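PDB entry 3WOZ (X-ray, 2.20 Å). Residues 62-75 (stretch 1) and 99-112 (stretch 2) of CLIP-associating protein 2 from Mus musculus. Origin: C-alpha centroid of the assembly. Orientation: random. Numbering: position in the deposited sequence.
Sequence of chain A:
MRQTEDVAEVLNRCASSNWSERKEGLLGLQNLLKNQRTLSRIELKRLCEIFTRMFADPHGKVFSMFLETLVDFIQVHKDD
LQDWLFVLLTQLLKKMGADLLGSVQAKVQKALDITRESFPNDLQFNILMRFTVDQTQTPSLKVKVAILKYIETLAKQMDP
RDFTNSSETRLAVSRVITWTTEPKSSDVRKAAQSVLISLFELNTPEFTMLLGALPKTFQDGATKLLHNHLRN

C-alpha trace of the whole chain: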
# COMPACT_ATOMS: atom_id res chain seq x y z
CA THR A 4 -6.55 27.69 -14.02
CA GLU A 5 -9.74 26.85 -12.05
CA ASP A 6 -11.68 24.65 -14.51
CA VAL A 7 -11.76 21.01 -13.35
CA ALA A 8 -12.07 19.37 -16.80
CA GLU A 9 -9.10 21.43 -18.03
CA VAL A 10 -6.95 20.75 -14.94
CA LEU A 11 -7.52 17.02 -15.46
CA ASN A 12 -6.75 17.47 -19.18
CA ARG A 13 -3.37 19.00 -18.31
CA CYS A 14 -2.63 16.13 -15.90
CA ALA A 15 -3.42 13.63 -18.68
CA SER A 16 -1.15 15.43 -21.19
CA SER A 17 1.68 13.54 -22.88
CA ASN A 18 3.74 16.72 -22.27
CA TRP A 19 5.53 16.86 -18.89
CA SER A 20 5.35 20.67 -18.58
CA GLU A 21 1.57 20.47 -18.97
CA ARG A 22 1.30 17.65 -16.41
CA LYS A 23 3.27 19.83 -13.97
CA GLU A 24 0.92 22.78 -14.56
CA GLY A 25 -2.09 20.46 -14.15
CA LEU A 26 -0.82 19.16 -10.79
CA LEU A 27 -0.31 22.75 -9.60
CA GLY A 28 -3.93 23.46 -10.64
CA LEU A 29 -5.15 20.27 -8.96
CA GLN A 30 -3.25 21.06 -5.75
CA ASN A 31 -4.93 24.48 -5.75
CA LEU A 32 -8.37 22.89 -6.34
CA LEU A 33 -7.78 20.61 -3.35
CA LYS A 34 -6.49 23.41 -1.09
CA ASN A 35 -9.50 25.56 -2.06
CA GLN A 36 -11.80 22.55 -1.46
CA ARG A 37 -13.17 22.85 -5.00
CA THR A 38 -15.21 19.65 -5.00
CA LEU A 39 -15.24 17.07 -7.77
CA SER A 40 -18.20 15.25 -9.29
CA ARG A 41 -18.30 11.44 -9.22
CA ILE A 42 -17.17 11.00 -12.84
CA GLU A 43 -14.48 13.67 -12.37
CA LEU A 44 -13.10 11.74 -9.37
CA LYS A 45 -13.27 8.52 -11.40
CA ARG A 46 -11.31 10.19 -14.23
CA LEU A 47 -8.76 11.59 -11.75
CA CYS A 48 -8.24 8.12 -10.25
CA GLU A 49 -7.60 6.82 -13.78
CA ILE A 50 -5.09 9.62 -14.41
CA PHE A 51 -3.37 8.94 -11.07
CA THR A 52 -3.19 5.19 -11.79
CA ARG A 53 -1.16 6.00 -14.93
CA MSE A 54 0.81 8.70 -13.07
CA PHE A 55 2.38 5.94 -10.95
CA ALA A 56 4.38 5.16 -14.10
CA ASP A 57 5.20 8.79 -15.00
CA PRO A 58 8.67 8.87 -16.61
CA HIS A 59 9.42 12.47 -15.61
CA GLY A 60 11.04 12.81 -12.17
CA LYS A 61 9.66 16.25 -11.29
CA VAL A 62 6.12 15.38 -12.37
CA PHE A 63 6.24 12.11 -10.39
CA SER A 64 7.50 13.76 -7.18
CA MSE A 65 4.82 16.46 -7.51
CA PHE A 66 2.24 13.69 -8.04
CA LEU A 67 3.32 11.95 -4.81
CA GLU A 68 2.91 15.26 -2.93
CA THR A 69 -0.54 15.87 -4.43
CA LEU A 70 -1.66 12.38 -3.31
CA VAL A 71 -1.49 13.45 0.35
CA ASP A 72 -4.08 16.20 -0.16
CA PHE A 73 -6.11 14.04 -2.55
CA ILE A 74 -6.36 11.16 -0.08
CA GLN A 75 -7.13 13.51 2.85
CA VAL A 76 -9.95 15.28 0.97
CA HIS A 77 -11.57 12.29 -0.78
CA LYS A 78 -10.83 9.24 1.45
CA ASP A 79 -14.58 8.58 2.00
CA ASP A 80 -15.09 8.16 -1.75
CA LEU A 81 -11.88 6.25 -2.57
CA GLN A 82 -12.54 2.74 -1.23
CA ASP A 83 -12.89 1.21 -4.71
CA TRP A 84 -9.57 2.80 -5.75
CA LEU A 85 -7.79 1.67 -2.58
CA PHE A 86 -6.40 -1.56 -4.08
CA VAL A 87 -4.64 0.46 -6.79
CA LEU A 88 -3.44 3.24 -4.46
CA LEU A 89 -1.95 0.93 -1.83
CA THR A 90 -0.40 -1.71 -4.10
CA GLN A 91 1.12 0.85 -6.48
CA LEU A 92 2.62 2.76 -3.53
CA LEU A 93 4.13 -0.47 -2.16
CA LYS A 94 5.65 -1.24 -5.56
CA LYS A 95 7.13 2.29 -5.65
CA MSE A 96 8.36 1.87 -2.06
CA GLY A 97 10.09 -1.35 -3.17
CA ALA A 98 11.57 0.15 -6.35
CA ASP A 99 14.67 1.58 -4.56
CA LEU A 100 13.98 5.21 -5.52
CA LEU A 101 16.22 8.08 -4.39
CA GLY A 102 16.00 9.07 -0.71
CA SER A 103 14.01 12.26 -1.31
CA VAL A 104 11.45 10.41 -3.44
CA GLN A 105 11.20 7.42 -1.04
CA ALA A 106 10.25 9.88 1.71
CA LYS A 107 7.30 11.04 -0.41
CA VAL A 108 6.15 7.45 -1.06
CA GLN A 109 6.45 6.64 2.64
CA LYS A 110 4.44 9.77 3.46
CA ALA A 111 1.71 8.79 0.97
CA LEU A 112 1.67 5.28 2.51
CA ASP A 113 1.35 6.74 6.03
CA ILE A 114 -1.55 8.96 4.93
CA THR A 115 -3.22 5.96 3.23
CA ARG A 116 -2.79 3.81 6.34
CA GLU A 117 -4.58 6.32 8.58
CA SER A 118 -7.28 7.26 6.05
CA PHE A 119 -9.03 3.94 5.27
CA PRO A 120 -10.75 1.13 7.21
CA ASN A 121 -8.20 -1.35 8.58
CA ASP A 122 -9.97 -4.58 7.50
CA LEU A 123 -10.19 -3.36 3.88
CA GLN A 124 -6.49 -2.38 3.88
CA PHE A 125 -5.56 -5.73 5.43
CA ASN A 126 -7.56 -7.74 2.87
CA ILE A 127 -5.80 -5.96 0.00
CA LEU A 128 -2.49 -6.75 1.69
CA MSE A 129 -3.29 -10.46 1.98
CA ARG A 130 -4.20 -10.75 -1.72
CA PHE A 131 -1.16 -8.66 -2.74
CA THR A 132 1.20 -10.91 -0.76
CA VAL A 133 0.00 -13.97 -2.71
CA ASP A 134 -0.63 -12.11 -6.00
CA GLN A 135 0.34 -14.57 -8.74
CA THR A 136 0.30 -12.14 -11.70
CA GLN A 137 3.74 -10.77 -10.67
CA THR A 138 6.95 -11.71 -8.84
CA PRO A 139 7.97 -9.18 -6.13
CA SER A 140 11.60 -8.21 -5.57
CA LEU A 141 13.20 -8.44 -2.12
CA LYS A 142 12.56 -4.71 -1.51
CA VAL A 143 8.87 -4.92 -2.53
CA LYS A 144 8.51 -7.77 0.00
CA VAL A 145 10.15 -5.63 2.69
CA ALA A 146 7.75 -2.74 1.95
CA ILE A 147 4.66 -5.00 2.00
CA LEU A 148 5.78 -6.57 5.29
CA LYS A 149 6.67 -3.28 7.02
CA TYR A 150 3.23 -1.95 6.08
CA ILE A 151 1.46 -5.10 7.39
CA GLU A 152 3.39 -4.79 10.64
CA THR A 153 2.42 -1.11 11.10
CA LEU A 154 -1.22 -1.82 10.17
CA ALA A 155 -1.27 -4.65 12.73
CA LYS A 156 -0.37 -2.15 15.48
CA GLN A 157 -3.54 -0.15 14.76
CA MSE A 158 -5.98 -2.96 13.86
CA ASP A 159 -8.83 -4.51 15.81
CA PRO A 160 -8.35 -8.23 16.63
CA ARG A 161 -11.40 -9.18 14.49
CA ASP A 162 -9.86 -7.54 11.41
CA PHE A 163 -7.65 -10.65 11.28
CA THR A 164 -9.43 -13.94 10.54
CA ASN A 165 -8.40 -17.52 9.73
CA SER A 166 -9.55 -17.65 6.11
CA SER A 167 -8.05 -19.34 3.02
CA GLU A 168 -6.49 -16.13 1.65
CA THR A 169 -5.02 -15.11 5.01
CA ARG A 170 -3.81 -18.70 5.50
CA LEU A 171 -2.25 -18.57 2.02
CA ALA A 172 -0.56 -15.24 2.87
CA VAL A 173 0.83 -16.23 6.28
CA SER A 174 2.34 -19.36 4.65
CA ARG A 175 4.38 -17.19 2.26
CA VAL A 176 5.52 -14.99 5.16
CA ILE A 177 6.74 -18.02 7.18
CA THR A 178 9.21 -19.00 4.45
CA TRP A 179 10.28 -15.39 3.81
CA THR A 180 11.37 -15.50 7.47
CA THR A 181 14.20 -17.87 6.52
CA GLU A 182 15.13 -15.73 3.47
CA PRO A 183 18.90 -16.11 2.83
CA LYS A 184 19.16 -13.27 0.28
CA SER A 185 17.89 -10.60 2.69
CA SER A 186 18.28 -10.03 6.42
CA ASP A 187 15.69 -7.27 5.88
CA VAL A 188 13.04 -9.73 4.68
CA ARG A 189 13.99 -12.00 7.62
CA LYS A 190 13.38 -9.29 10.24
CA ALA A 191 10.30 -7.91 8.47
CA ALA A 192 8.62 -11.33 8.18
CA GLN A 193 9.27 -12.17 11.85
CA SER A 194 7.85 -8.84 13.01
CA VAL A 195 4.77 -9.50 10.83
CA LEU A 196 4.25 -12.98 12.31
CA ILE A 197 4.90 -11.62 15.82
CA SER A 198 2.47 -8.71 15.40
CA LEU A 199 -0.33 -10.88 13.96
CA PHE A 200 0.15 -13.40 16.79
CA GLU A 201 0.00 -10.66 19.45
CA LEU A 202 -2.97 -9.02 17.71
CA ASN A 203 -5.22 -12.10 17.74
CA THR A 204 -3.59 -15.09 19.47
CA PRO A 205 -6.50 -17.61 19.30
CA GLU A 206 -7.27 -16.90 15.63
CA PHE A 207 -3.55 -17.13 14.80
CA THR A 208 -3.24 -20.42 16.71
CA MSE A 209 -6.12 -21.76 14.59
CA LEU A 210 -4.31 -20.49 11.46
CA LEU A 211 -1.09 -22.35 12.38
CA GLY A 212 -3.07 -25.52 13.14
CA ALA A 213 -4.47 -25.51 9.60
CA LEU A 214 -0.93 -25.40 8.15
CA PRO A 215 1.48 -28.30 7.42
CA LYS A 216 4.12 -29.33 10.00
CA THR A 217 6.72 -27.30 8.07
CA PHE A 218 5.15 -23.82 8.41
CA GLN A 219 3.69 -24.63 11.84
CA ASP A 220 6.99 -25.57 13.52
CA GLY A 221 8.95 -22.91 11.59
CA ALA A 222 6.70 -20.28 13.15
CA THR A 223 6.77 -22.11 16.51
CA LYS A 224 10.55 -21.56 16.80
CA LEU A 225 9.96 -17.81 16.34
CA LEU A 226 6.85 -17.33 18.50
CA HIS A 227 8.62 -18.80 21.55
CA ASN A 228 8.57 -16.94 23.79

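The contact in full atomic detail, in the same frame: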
# COMPACT_ATOMS: atom_id res chain seq x y z
N VAL A 62 7.55 15.65 -12.31
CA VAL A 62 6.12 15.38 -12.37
C VAL A 62 5.73 14.32 -11.33
O VAL A 62 4.76 14.50 -10.59
CB VAL A 62 5.66 14.96 -13.78
CG1 VAL A 62 4.17 14.65 -13.80
CG2 VAL A 62 5.99 16.05 -14.81
N PHE A 63 6.52 13.24 -11.28
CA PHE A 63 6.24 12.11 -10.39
C PHE A 63 6.32 12.50 -8.91
O PHE A 63 5.46 12.13 -8.13
CB PHE A 63 7.16 10.92 -10.71
CG PHE A 63 6.93 9.72 -9.83
CD1 PHE A 63 7.85 9.37 -8.84
CD2 PHE A 63 5.79 8.93 -9.98
CE1 PHE A 63 7.65 8.26 -8.03
CE2 PHE A 63 5.58 7.82 -9.17
CZ PHE A 63 6.51 7.48 -8.19
N SER A 64 7.36 13.25 -8.54
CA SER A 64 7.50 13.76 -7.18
C SER A 64 6.38 14.72 -6.78
O SER A 64 5.91 14.68 -5.65
CB SER A 64 8.87 14.41 -6.98
OG SER A 64 9.82 13.43 -6.62
N MSE A 65 5.98 15.58 -7.71
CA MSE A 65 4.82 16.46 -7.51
C MSE A 65 3.51 15.68 -7.36
O MSE A 65 2.63 16.08 -6.60
CB MSE A 65 4.68 17.43 -8.67
CG MSE A 65 5.72 18.53 -8.73
SE MSE A 65 5.36 19.63 -10.30
CE MSE A 65 3.60 20.30 -9.77
N PHE A 66 3.40 14.59 -8.11
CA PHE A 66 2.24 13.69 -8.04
C PHE A 66 2.14 13.05 -6.65
O PHE A 66 1.08 13.08 -6.04
CB PHE A 66 2.32 12.62 -9.15
CG PHE A 66 1.63 11.32 -8.83
CD1 PHE A 66 0.24 11.25 -8.72
CD2 PHE A 66 2.37 10.15 -8.66
CE1 PHE A 66 -0.39 10.04 -8.43
CE2 PHE A 66 1.75 8.93 -8.38
CZ PHE A 66 0.36 8.87 -8.26
N LEU A 67 3.25 12.50 -6.16
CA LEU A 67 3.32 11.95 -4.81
C LEU A 67 2.90 12.94 -3.72
O LEU A 67 2.25 12.55 -2.75
CB LEU A 67 4.72 11.42 -4.50
CG LEU A 67 5.16 10.16 -5.24
CD1 LEU A 67 6.61 9.86 -4.89
CD2 LEU A 67 4.24 8.95 -4.94
N GLU A 68 3.28 14.20 -3.89
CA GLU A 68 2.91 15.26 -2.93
C GLU A 68 1.43 15.60 -3.00
O GLU A 68 0.81 15.89 -1.99
CB GLU A 68 3.74 16.52 -3.16
CG GLU A 68 5.18 16.39 -2.72
CD GLU A 68 6.05 17.54 -3.18
OE1 GLU A 68 5.94 17.95 -4.36
OE2 GLU A 68 6.86 18.03 -2.36
N THR A 69 0.88 15.58 -4.21
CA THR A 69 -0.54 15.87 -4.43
C THR A 69 -1.43 14.77 -3.84
O THR A 69 -2.54 15.05 -3.38
CB THR A 69 -0.84 16.05 -5.93
OG1 THR A 69 0.16 16.88 -6.52
CG2 THR A 69 -2.21 16.68 -6.16
N LEU A 70 -0.93 13.53 -3.84
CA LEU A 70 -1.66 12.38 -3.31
C LEU A 70 -2.10 12.57 -1.86
O LEU A 70 -3.19 12.16 -1.48
CB LEU A 70 -0.83 11.09 -3.41
CG LEU A 70 -0.92 10.17 -4.63
CD1 LEU A 70 -0.02 8.96 -4.43
CD2 LEU A 70 -2.36 9.71 -4.89
N VAL A 71 -1.24 13.21 -1.07
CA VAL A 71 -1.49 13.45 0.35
C VAL A 71 -2.79 14.24 0.53
O VAL A 71 -3.67 13.82 1.28
CB VAL A 71 -0.30 14.16 1.03
CG1 VAL A 71 -0.64 14.59 2.46
CG2 VAL A 71 0.93 13.26 1.04
N ASP A 72 -2.89 15.36 -0.18
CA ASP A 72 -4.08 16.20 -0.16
C ASP A 72 -5.30 15.52 -0.77
O ASP A 72 -6.41 15.68 -0.28
CB ASP A 72 -3.80 17.50 -0.92
CG ASP A 72 -2.81 18.37 -0.21
OD1 ASP A 72 -1.63 18.41 -0.65
OD2 ASP A 72 -3.20 19.00 0.79
N PHE A 73 -5.06 14.76 -1.84
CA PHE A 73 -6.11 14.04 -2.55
C PHE A 73 -6.74 12.98 -1.66
O PHE A 73 -7.96 12.92 -1.54
CB PHE A 73 -5.55 13.42 -3.83
CG PHE A 73 -6.53 12.56 -4.59
CD1 PHE A 73 -6.34 11.19 -4.70
CD2 PHE A 73 -7.65 13.13 -5.20
CE1 PHE A 73 -7.23 10.40 -5.41
CE2 PHE A 73 -8.54 12.35 -5.91
CZ PHE A 73 -8.33 10.98 -6.02
N ILE A 74 -5.90 12.17 -1.02
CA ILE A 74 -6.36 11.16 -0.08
C ILE A 74 -7.10 11.81 1.10
O ILE A 74 -8.19 11.36 1.46
CB ILE A 74 -5.20 10.27 0.43
CG1 ILE A 74 -4.60 9.45 -0.72
CG2 ILE A 74 -5.68 9.34 1.53
CD1 ILE A 74 -3.18 8.97 -0.46
N GLN A 75 -6.52 12.85 1.68
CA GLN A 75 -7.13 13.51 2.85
C GLN A 75 -8.51 14.11 2.56
O GLN A 75 -9.39 14.06 3.40
CB GLN A 75 -6.18 14.55 3.44
CG GLN A 75 -5.06 13.93 4.26
CD GLN A 75 -3.94 14.90 4.59
OE1 GLN A 75 -3.87 16.00 4.04
NE2 GLN A 75 -3.07 14.50 5.51
N ASP A 99 13.36 1.00 -4.89
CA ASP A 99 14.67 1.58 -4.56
C ASP A 99 14.86 2.96 -5.23
O ASP A 99 15.85 3.20 -5.93
CB ASP A 99 15.81 0.61 -4.94
CG ASP A 99 17.17 1.06 -4.42
OD1 ASP A 99 17.33 1.24 -3.19
OD2 ASP A 99 18.09 1.23 -5.25
N LEU A 100 13.90 3.84 -5.01
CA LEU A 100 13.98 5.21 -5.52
C LEU A 100 14.98 6.01 -4.67
O LEU A 100 15.43 5.54 -3.62
CB LEU A 100 12.60 5.88 -5.50
CG LEU A 100 11.49 5.18 -6.30
CD1 LEU A 100 10.12 5.69 -5.86
CD2 LEU A 100 11.67 5.34 -7.80
N LEU A 101 15.32 7.21 -5.14
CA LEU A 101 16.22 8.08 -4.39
C LEU A 101 15.58 8.48 -3.07
O LEU A 101 14.36 8.55 -2.96
CB LEU A 101 16.59 9.32 -5.20
CG LEU A 101 17.21 9.10 -6.59
CD1 LEU A 101 17.64 10.43 -7.19
CD2 LEU A 101 18.37 8.13 -6.52
N GLY A 102 16.43 8.72 -2.06
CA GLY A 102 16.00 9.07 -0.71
C GLY A 102 14.87 10.07 -0.63
O GLY A 102 13.88 9.83 0.05
N SER A 103 15.02 11.19 -1.34
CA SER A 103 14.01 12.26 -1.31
C SER A 103 12.65 11.80 -1.82
O SER A 103 11.62 12.21 -1.29
CB SER A 103 14.49 13.48 -2.10
OG SER A 103 14.65 13.16 -3.47
N VAL A 104 12.66 10.95 -2.84
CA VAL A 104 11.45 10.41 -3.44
C VAL A 104 10.83 9.31 -2.56
O VAL A 104 9.61 9.26 -2.41
CB VAL A 104 11.70 9.92 -4.89
CG1 VAL A 104 10.42 9.42 -5.54
CG2 VAL A 104 12.29 11.04 -5.74
N GLN A 105 11.66 8.45 -1.99
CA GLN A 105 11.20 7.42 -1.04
C GLN A 105 10.45 8.02 0.14
O GLN A 105 9.47 7.44 0.61
CB GLN A 105 12.37 6.57 -0.51
CG GLN A 105 12.79 5.43 -1.43
CD GLN A 105 13.60 4.34 -0.71
OE1 GLN A 105 13.30 3.97 0.43
NE2 GLN A 105 14.64 3.84 -1.37
N ALA A 106 10.92 9.17 0.63
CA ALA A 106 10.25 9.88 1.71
C ALA A 106 8.81 10.25 1.34
O ALA A 106 7.91 10.16 2.17
CB ALA A 106 11.04 11.12 2.12
N LYS A 107 8.61 10.64 0.08
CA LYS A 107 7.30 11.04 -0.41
C LYS A 107 6.35 9.85 -0.58
O LYS A 107 5.15 9.98 -0.39
CB LYS A 107 7.43 11.79 -1.74
CG LYS A 107 8.15 13.15 -1.64
CD LYS A 107 8.49 13.67 -3.04
CE LYS A 107 8.80 15.17 -3.05
NZ LYS A 107 9.99 15.54 -2.24
N VAL A 108 6.91 8.69 -0.96
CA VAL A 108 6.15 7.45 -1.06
C VAL A 108 5.75 7.00 0.34
O VAL A 108 4.59 6.66 0.58
CB VAL A 108 6.95 6.33 -1.77
CG1 VAL A 108 6.11 5.05 -1.88
CG2 VAL A 108 7.41 6.77 -3.15
N GLN A 109 6.72 7.00 1.25
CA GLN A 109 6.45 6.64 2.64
C GLN A 109 5.36 7.52 3.25
O GLN A 109 4.46 7.01 3.93
CB GLN A 109 7.73 6.69 3.49
CG GLN A 109 7.56 6.10 4.90
CD GLN A 109 7.11 4.65 4.86
OE1 GLN A 109 7.86 3.75 4.48
NE2 GLN A 109 5.86 4.41 5.24
N LYS A 110 5.43 8.82 2.98
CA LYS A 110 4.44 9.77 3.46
C LYS A 110 3.05 9.44 2.92
O LYS A 110 2.08 9.41 3.67
CB LYS A 110 4.84 11.20 3.09
CG LYS A 110 3.78 12.27 3.37
CD LYS A 110 3.54 12.45 4.86
CE LYS A 110 2.62 13.63 5.14
NZ LYS A 110 2.17 13.62 6.56
N ALA A 111 2.96 9.20 1.61
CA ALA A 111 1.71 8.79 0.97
C ALA A 111 1.16 7.49 1.57
O ALA A 111 -0.04 7.36 1.79
CB ALA A 111 1.89 8.66 -0.53
N LEU A 112 2.05 6.53 1.85
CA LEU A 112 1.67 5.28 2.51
C LEU A 112 1.12 5.53 3.91
O LEU A 112 0.14 4.91 4.31
CB LEU A 112 2.86 4.31 2.60
CG LEU A 112 3.26 3.51 1.36
CD1 LEU A 112 4.62 2.86 1.60
CD2 LEU A 112 2.21 2.45 1.01
O HOH W 1 3.87 12.44 -0.54
O HOH W 2 -0.23 15.55 6.72

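No direct hydrogen bond joins these two helices; instead a single water sits between their backbones, donating to Leu-67 O (2.7 Å) and to Lys-107 O (2.8 Å) and so using both of its protons to tie one main chain to the other. The helices, 62-75 and 102-112, run nearly parallel, with an angle of 18° between their directions and axes 9.0 Å apart at closest approach. Matched positions draw together along the pair: CA to CA, Ser-64 and Val-104 are 6.4 Å apart, Leu-67 and Lys-107 6.0 Å, Val-71 and Ala-111 5.7 Å. The small side chain of Ala-111 faces stretch 1, and its CB lies 4.4 Å from Leu-70 CD1 and 4.5 Å from Leu-67 O.

Leu-67 is the apolar hub. Its CD1 packs 3.6 Å from Val-108 CG2, 3.9 Å from Val-104 CG1 and 3.8 Å from Lys-107 CB, an aliphatic part of the lysine. Toward the N-terminal end, the edge of the Phe-63 ring meets hydrocarbon, with CE1 3.9 Å from Val-104 CG1 and 4.2 Å from Leu-100 CD1. Leu-100 belongs to the loop before helix 102-112, where Gln-105 NE2 donates to Leu-100 O (2.9 Å), fastening the loop to the helix.

Lys-107 crosses the more polar flank: its CD passes 3.8 Å from Ser-64 O, and its NZ stops 4.0 Å from Glu-68 OE2. The opposite charges can attract at this range, but the pair falls short of a salt bridge. Farther along, Val-71 CG2 rests 3.8 Å from Lys-110 CG, so the lysine again offers its methylenes to an apolar neighbour. Its charged end reaches a second water, which accepts from Lys-110 NZ (3.1 Å) and Gln-75 NE2 (3.3 Å), bridging the helices once more.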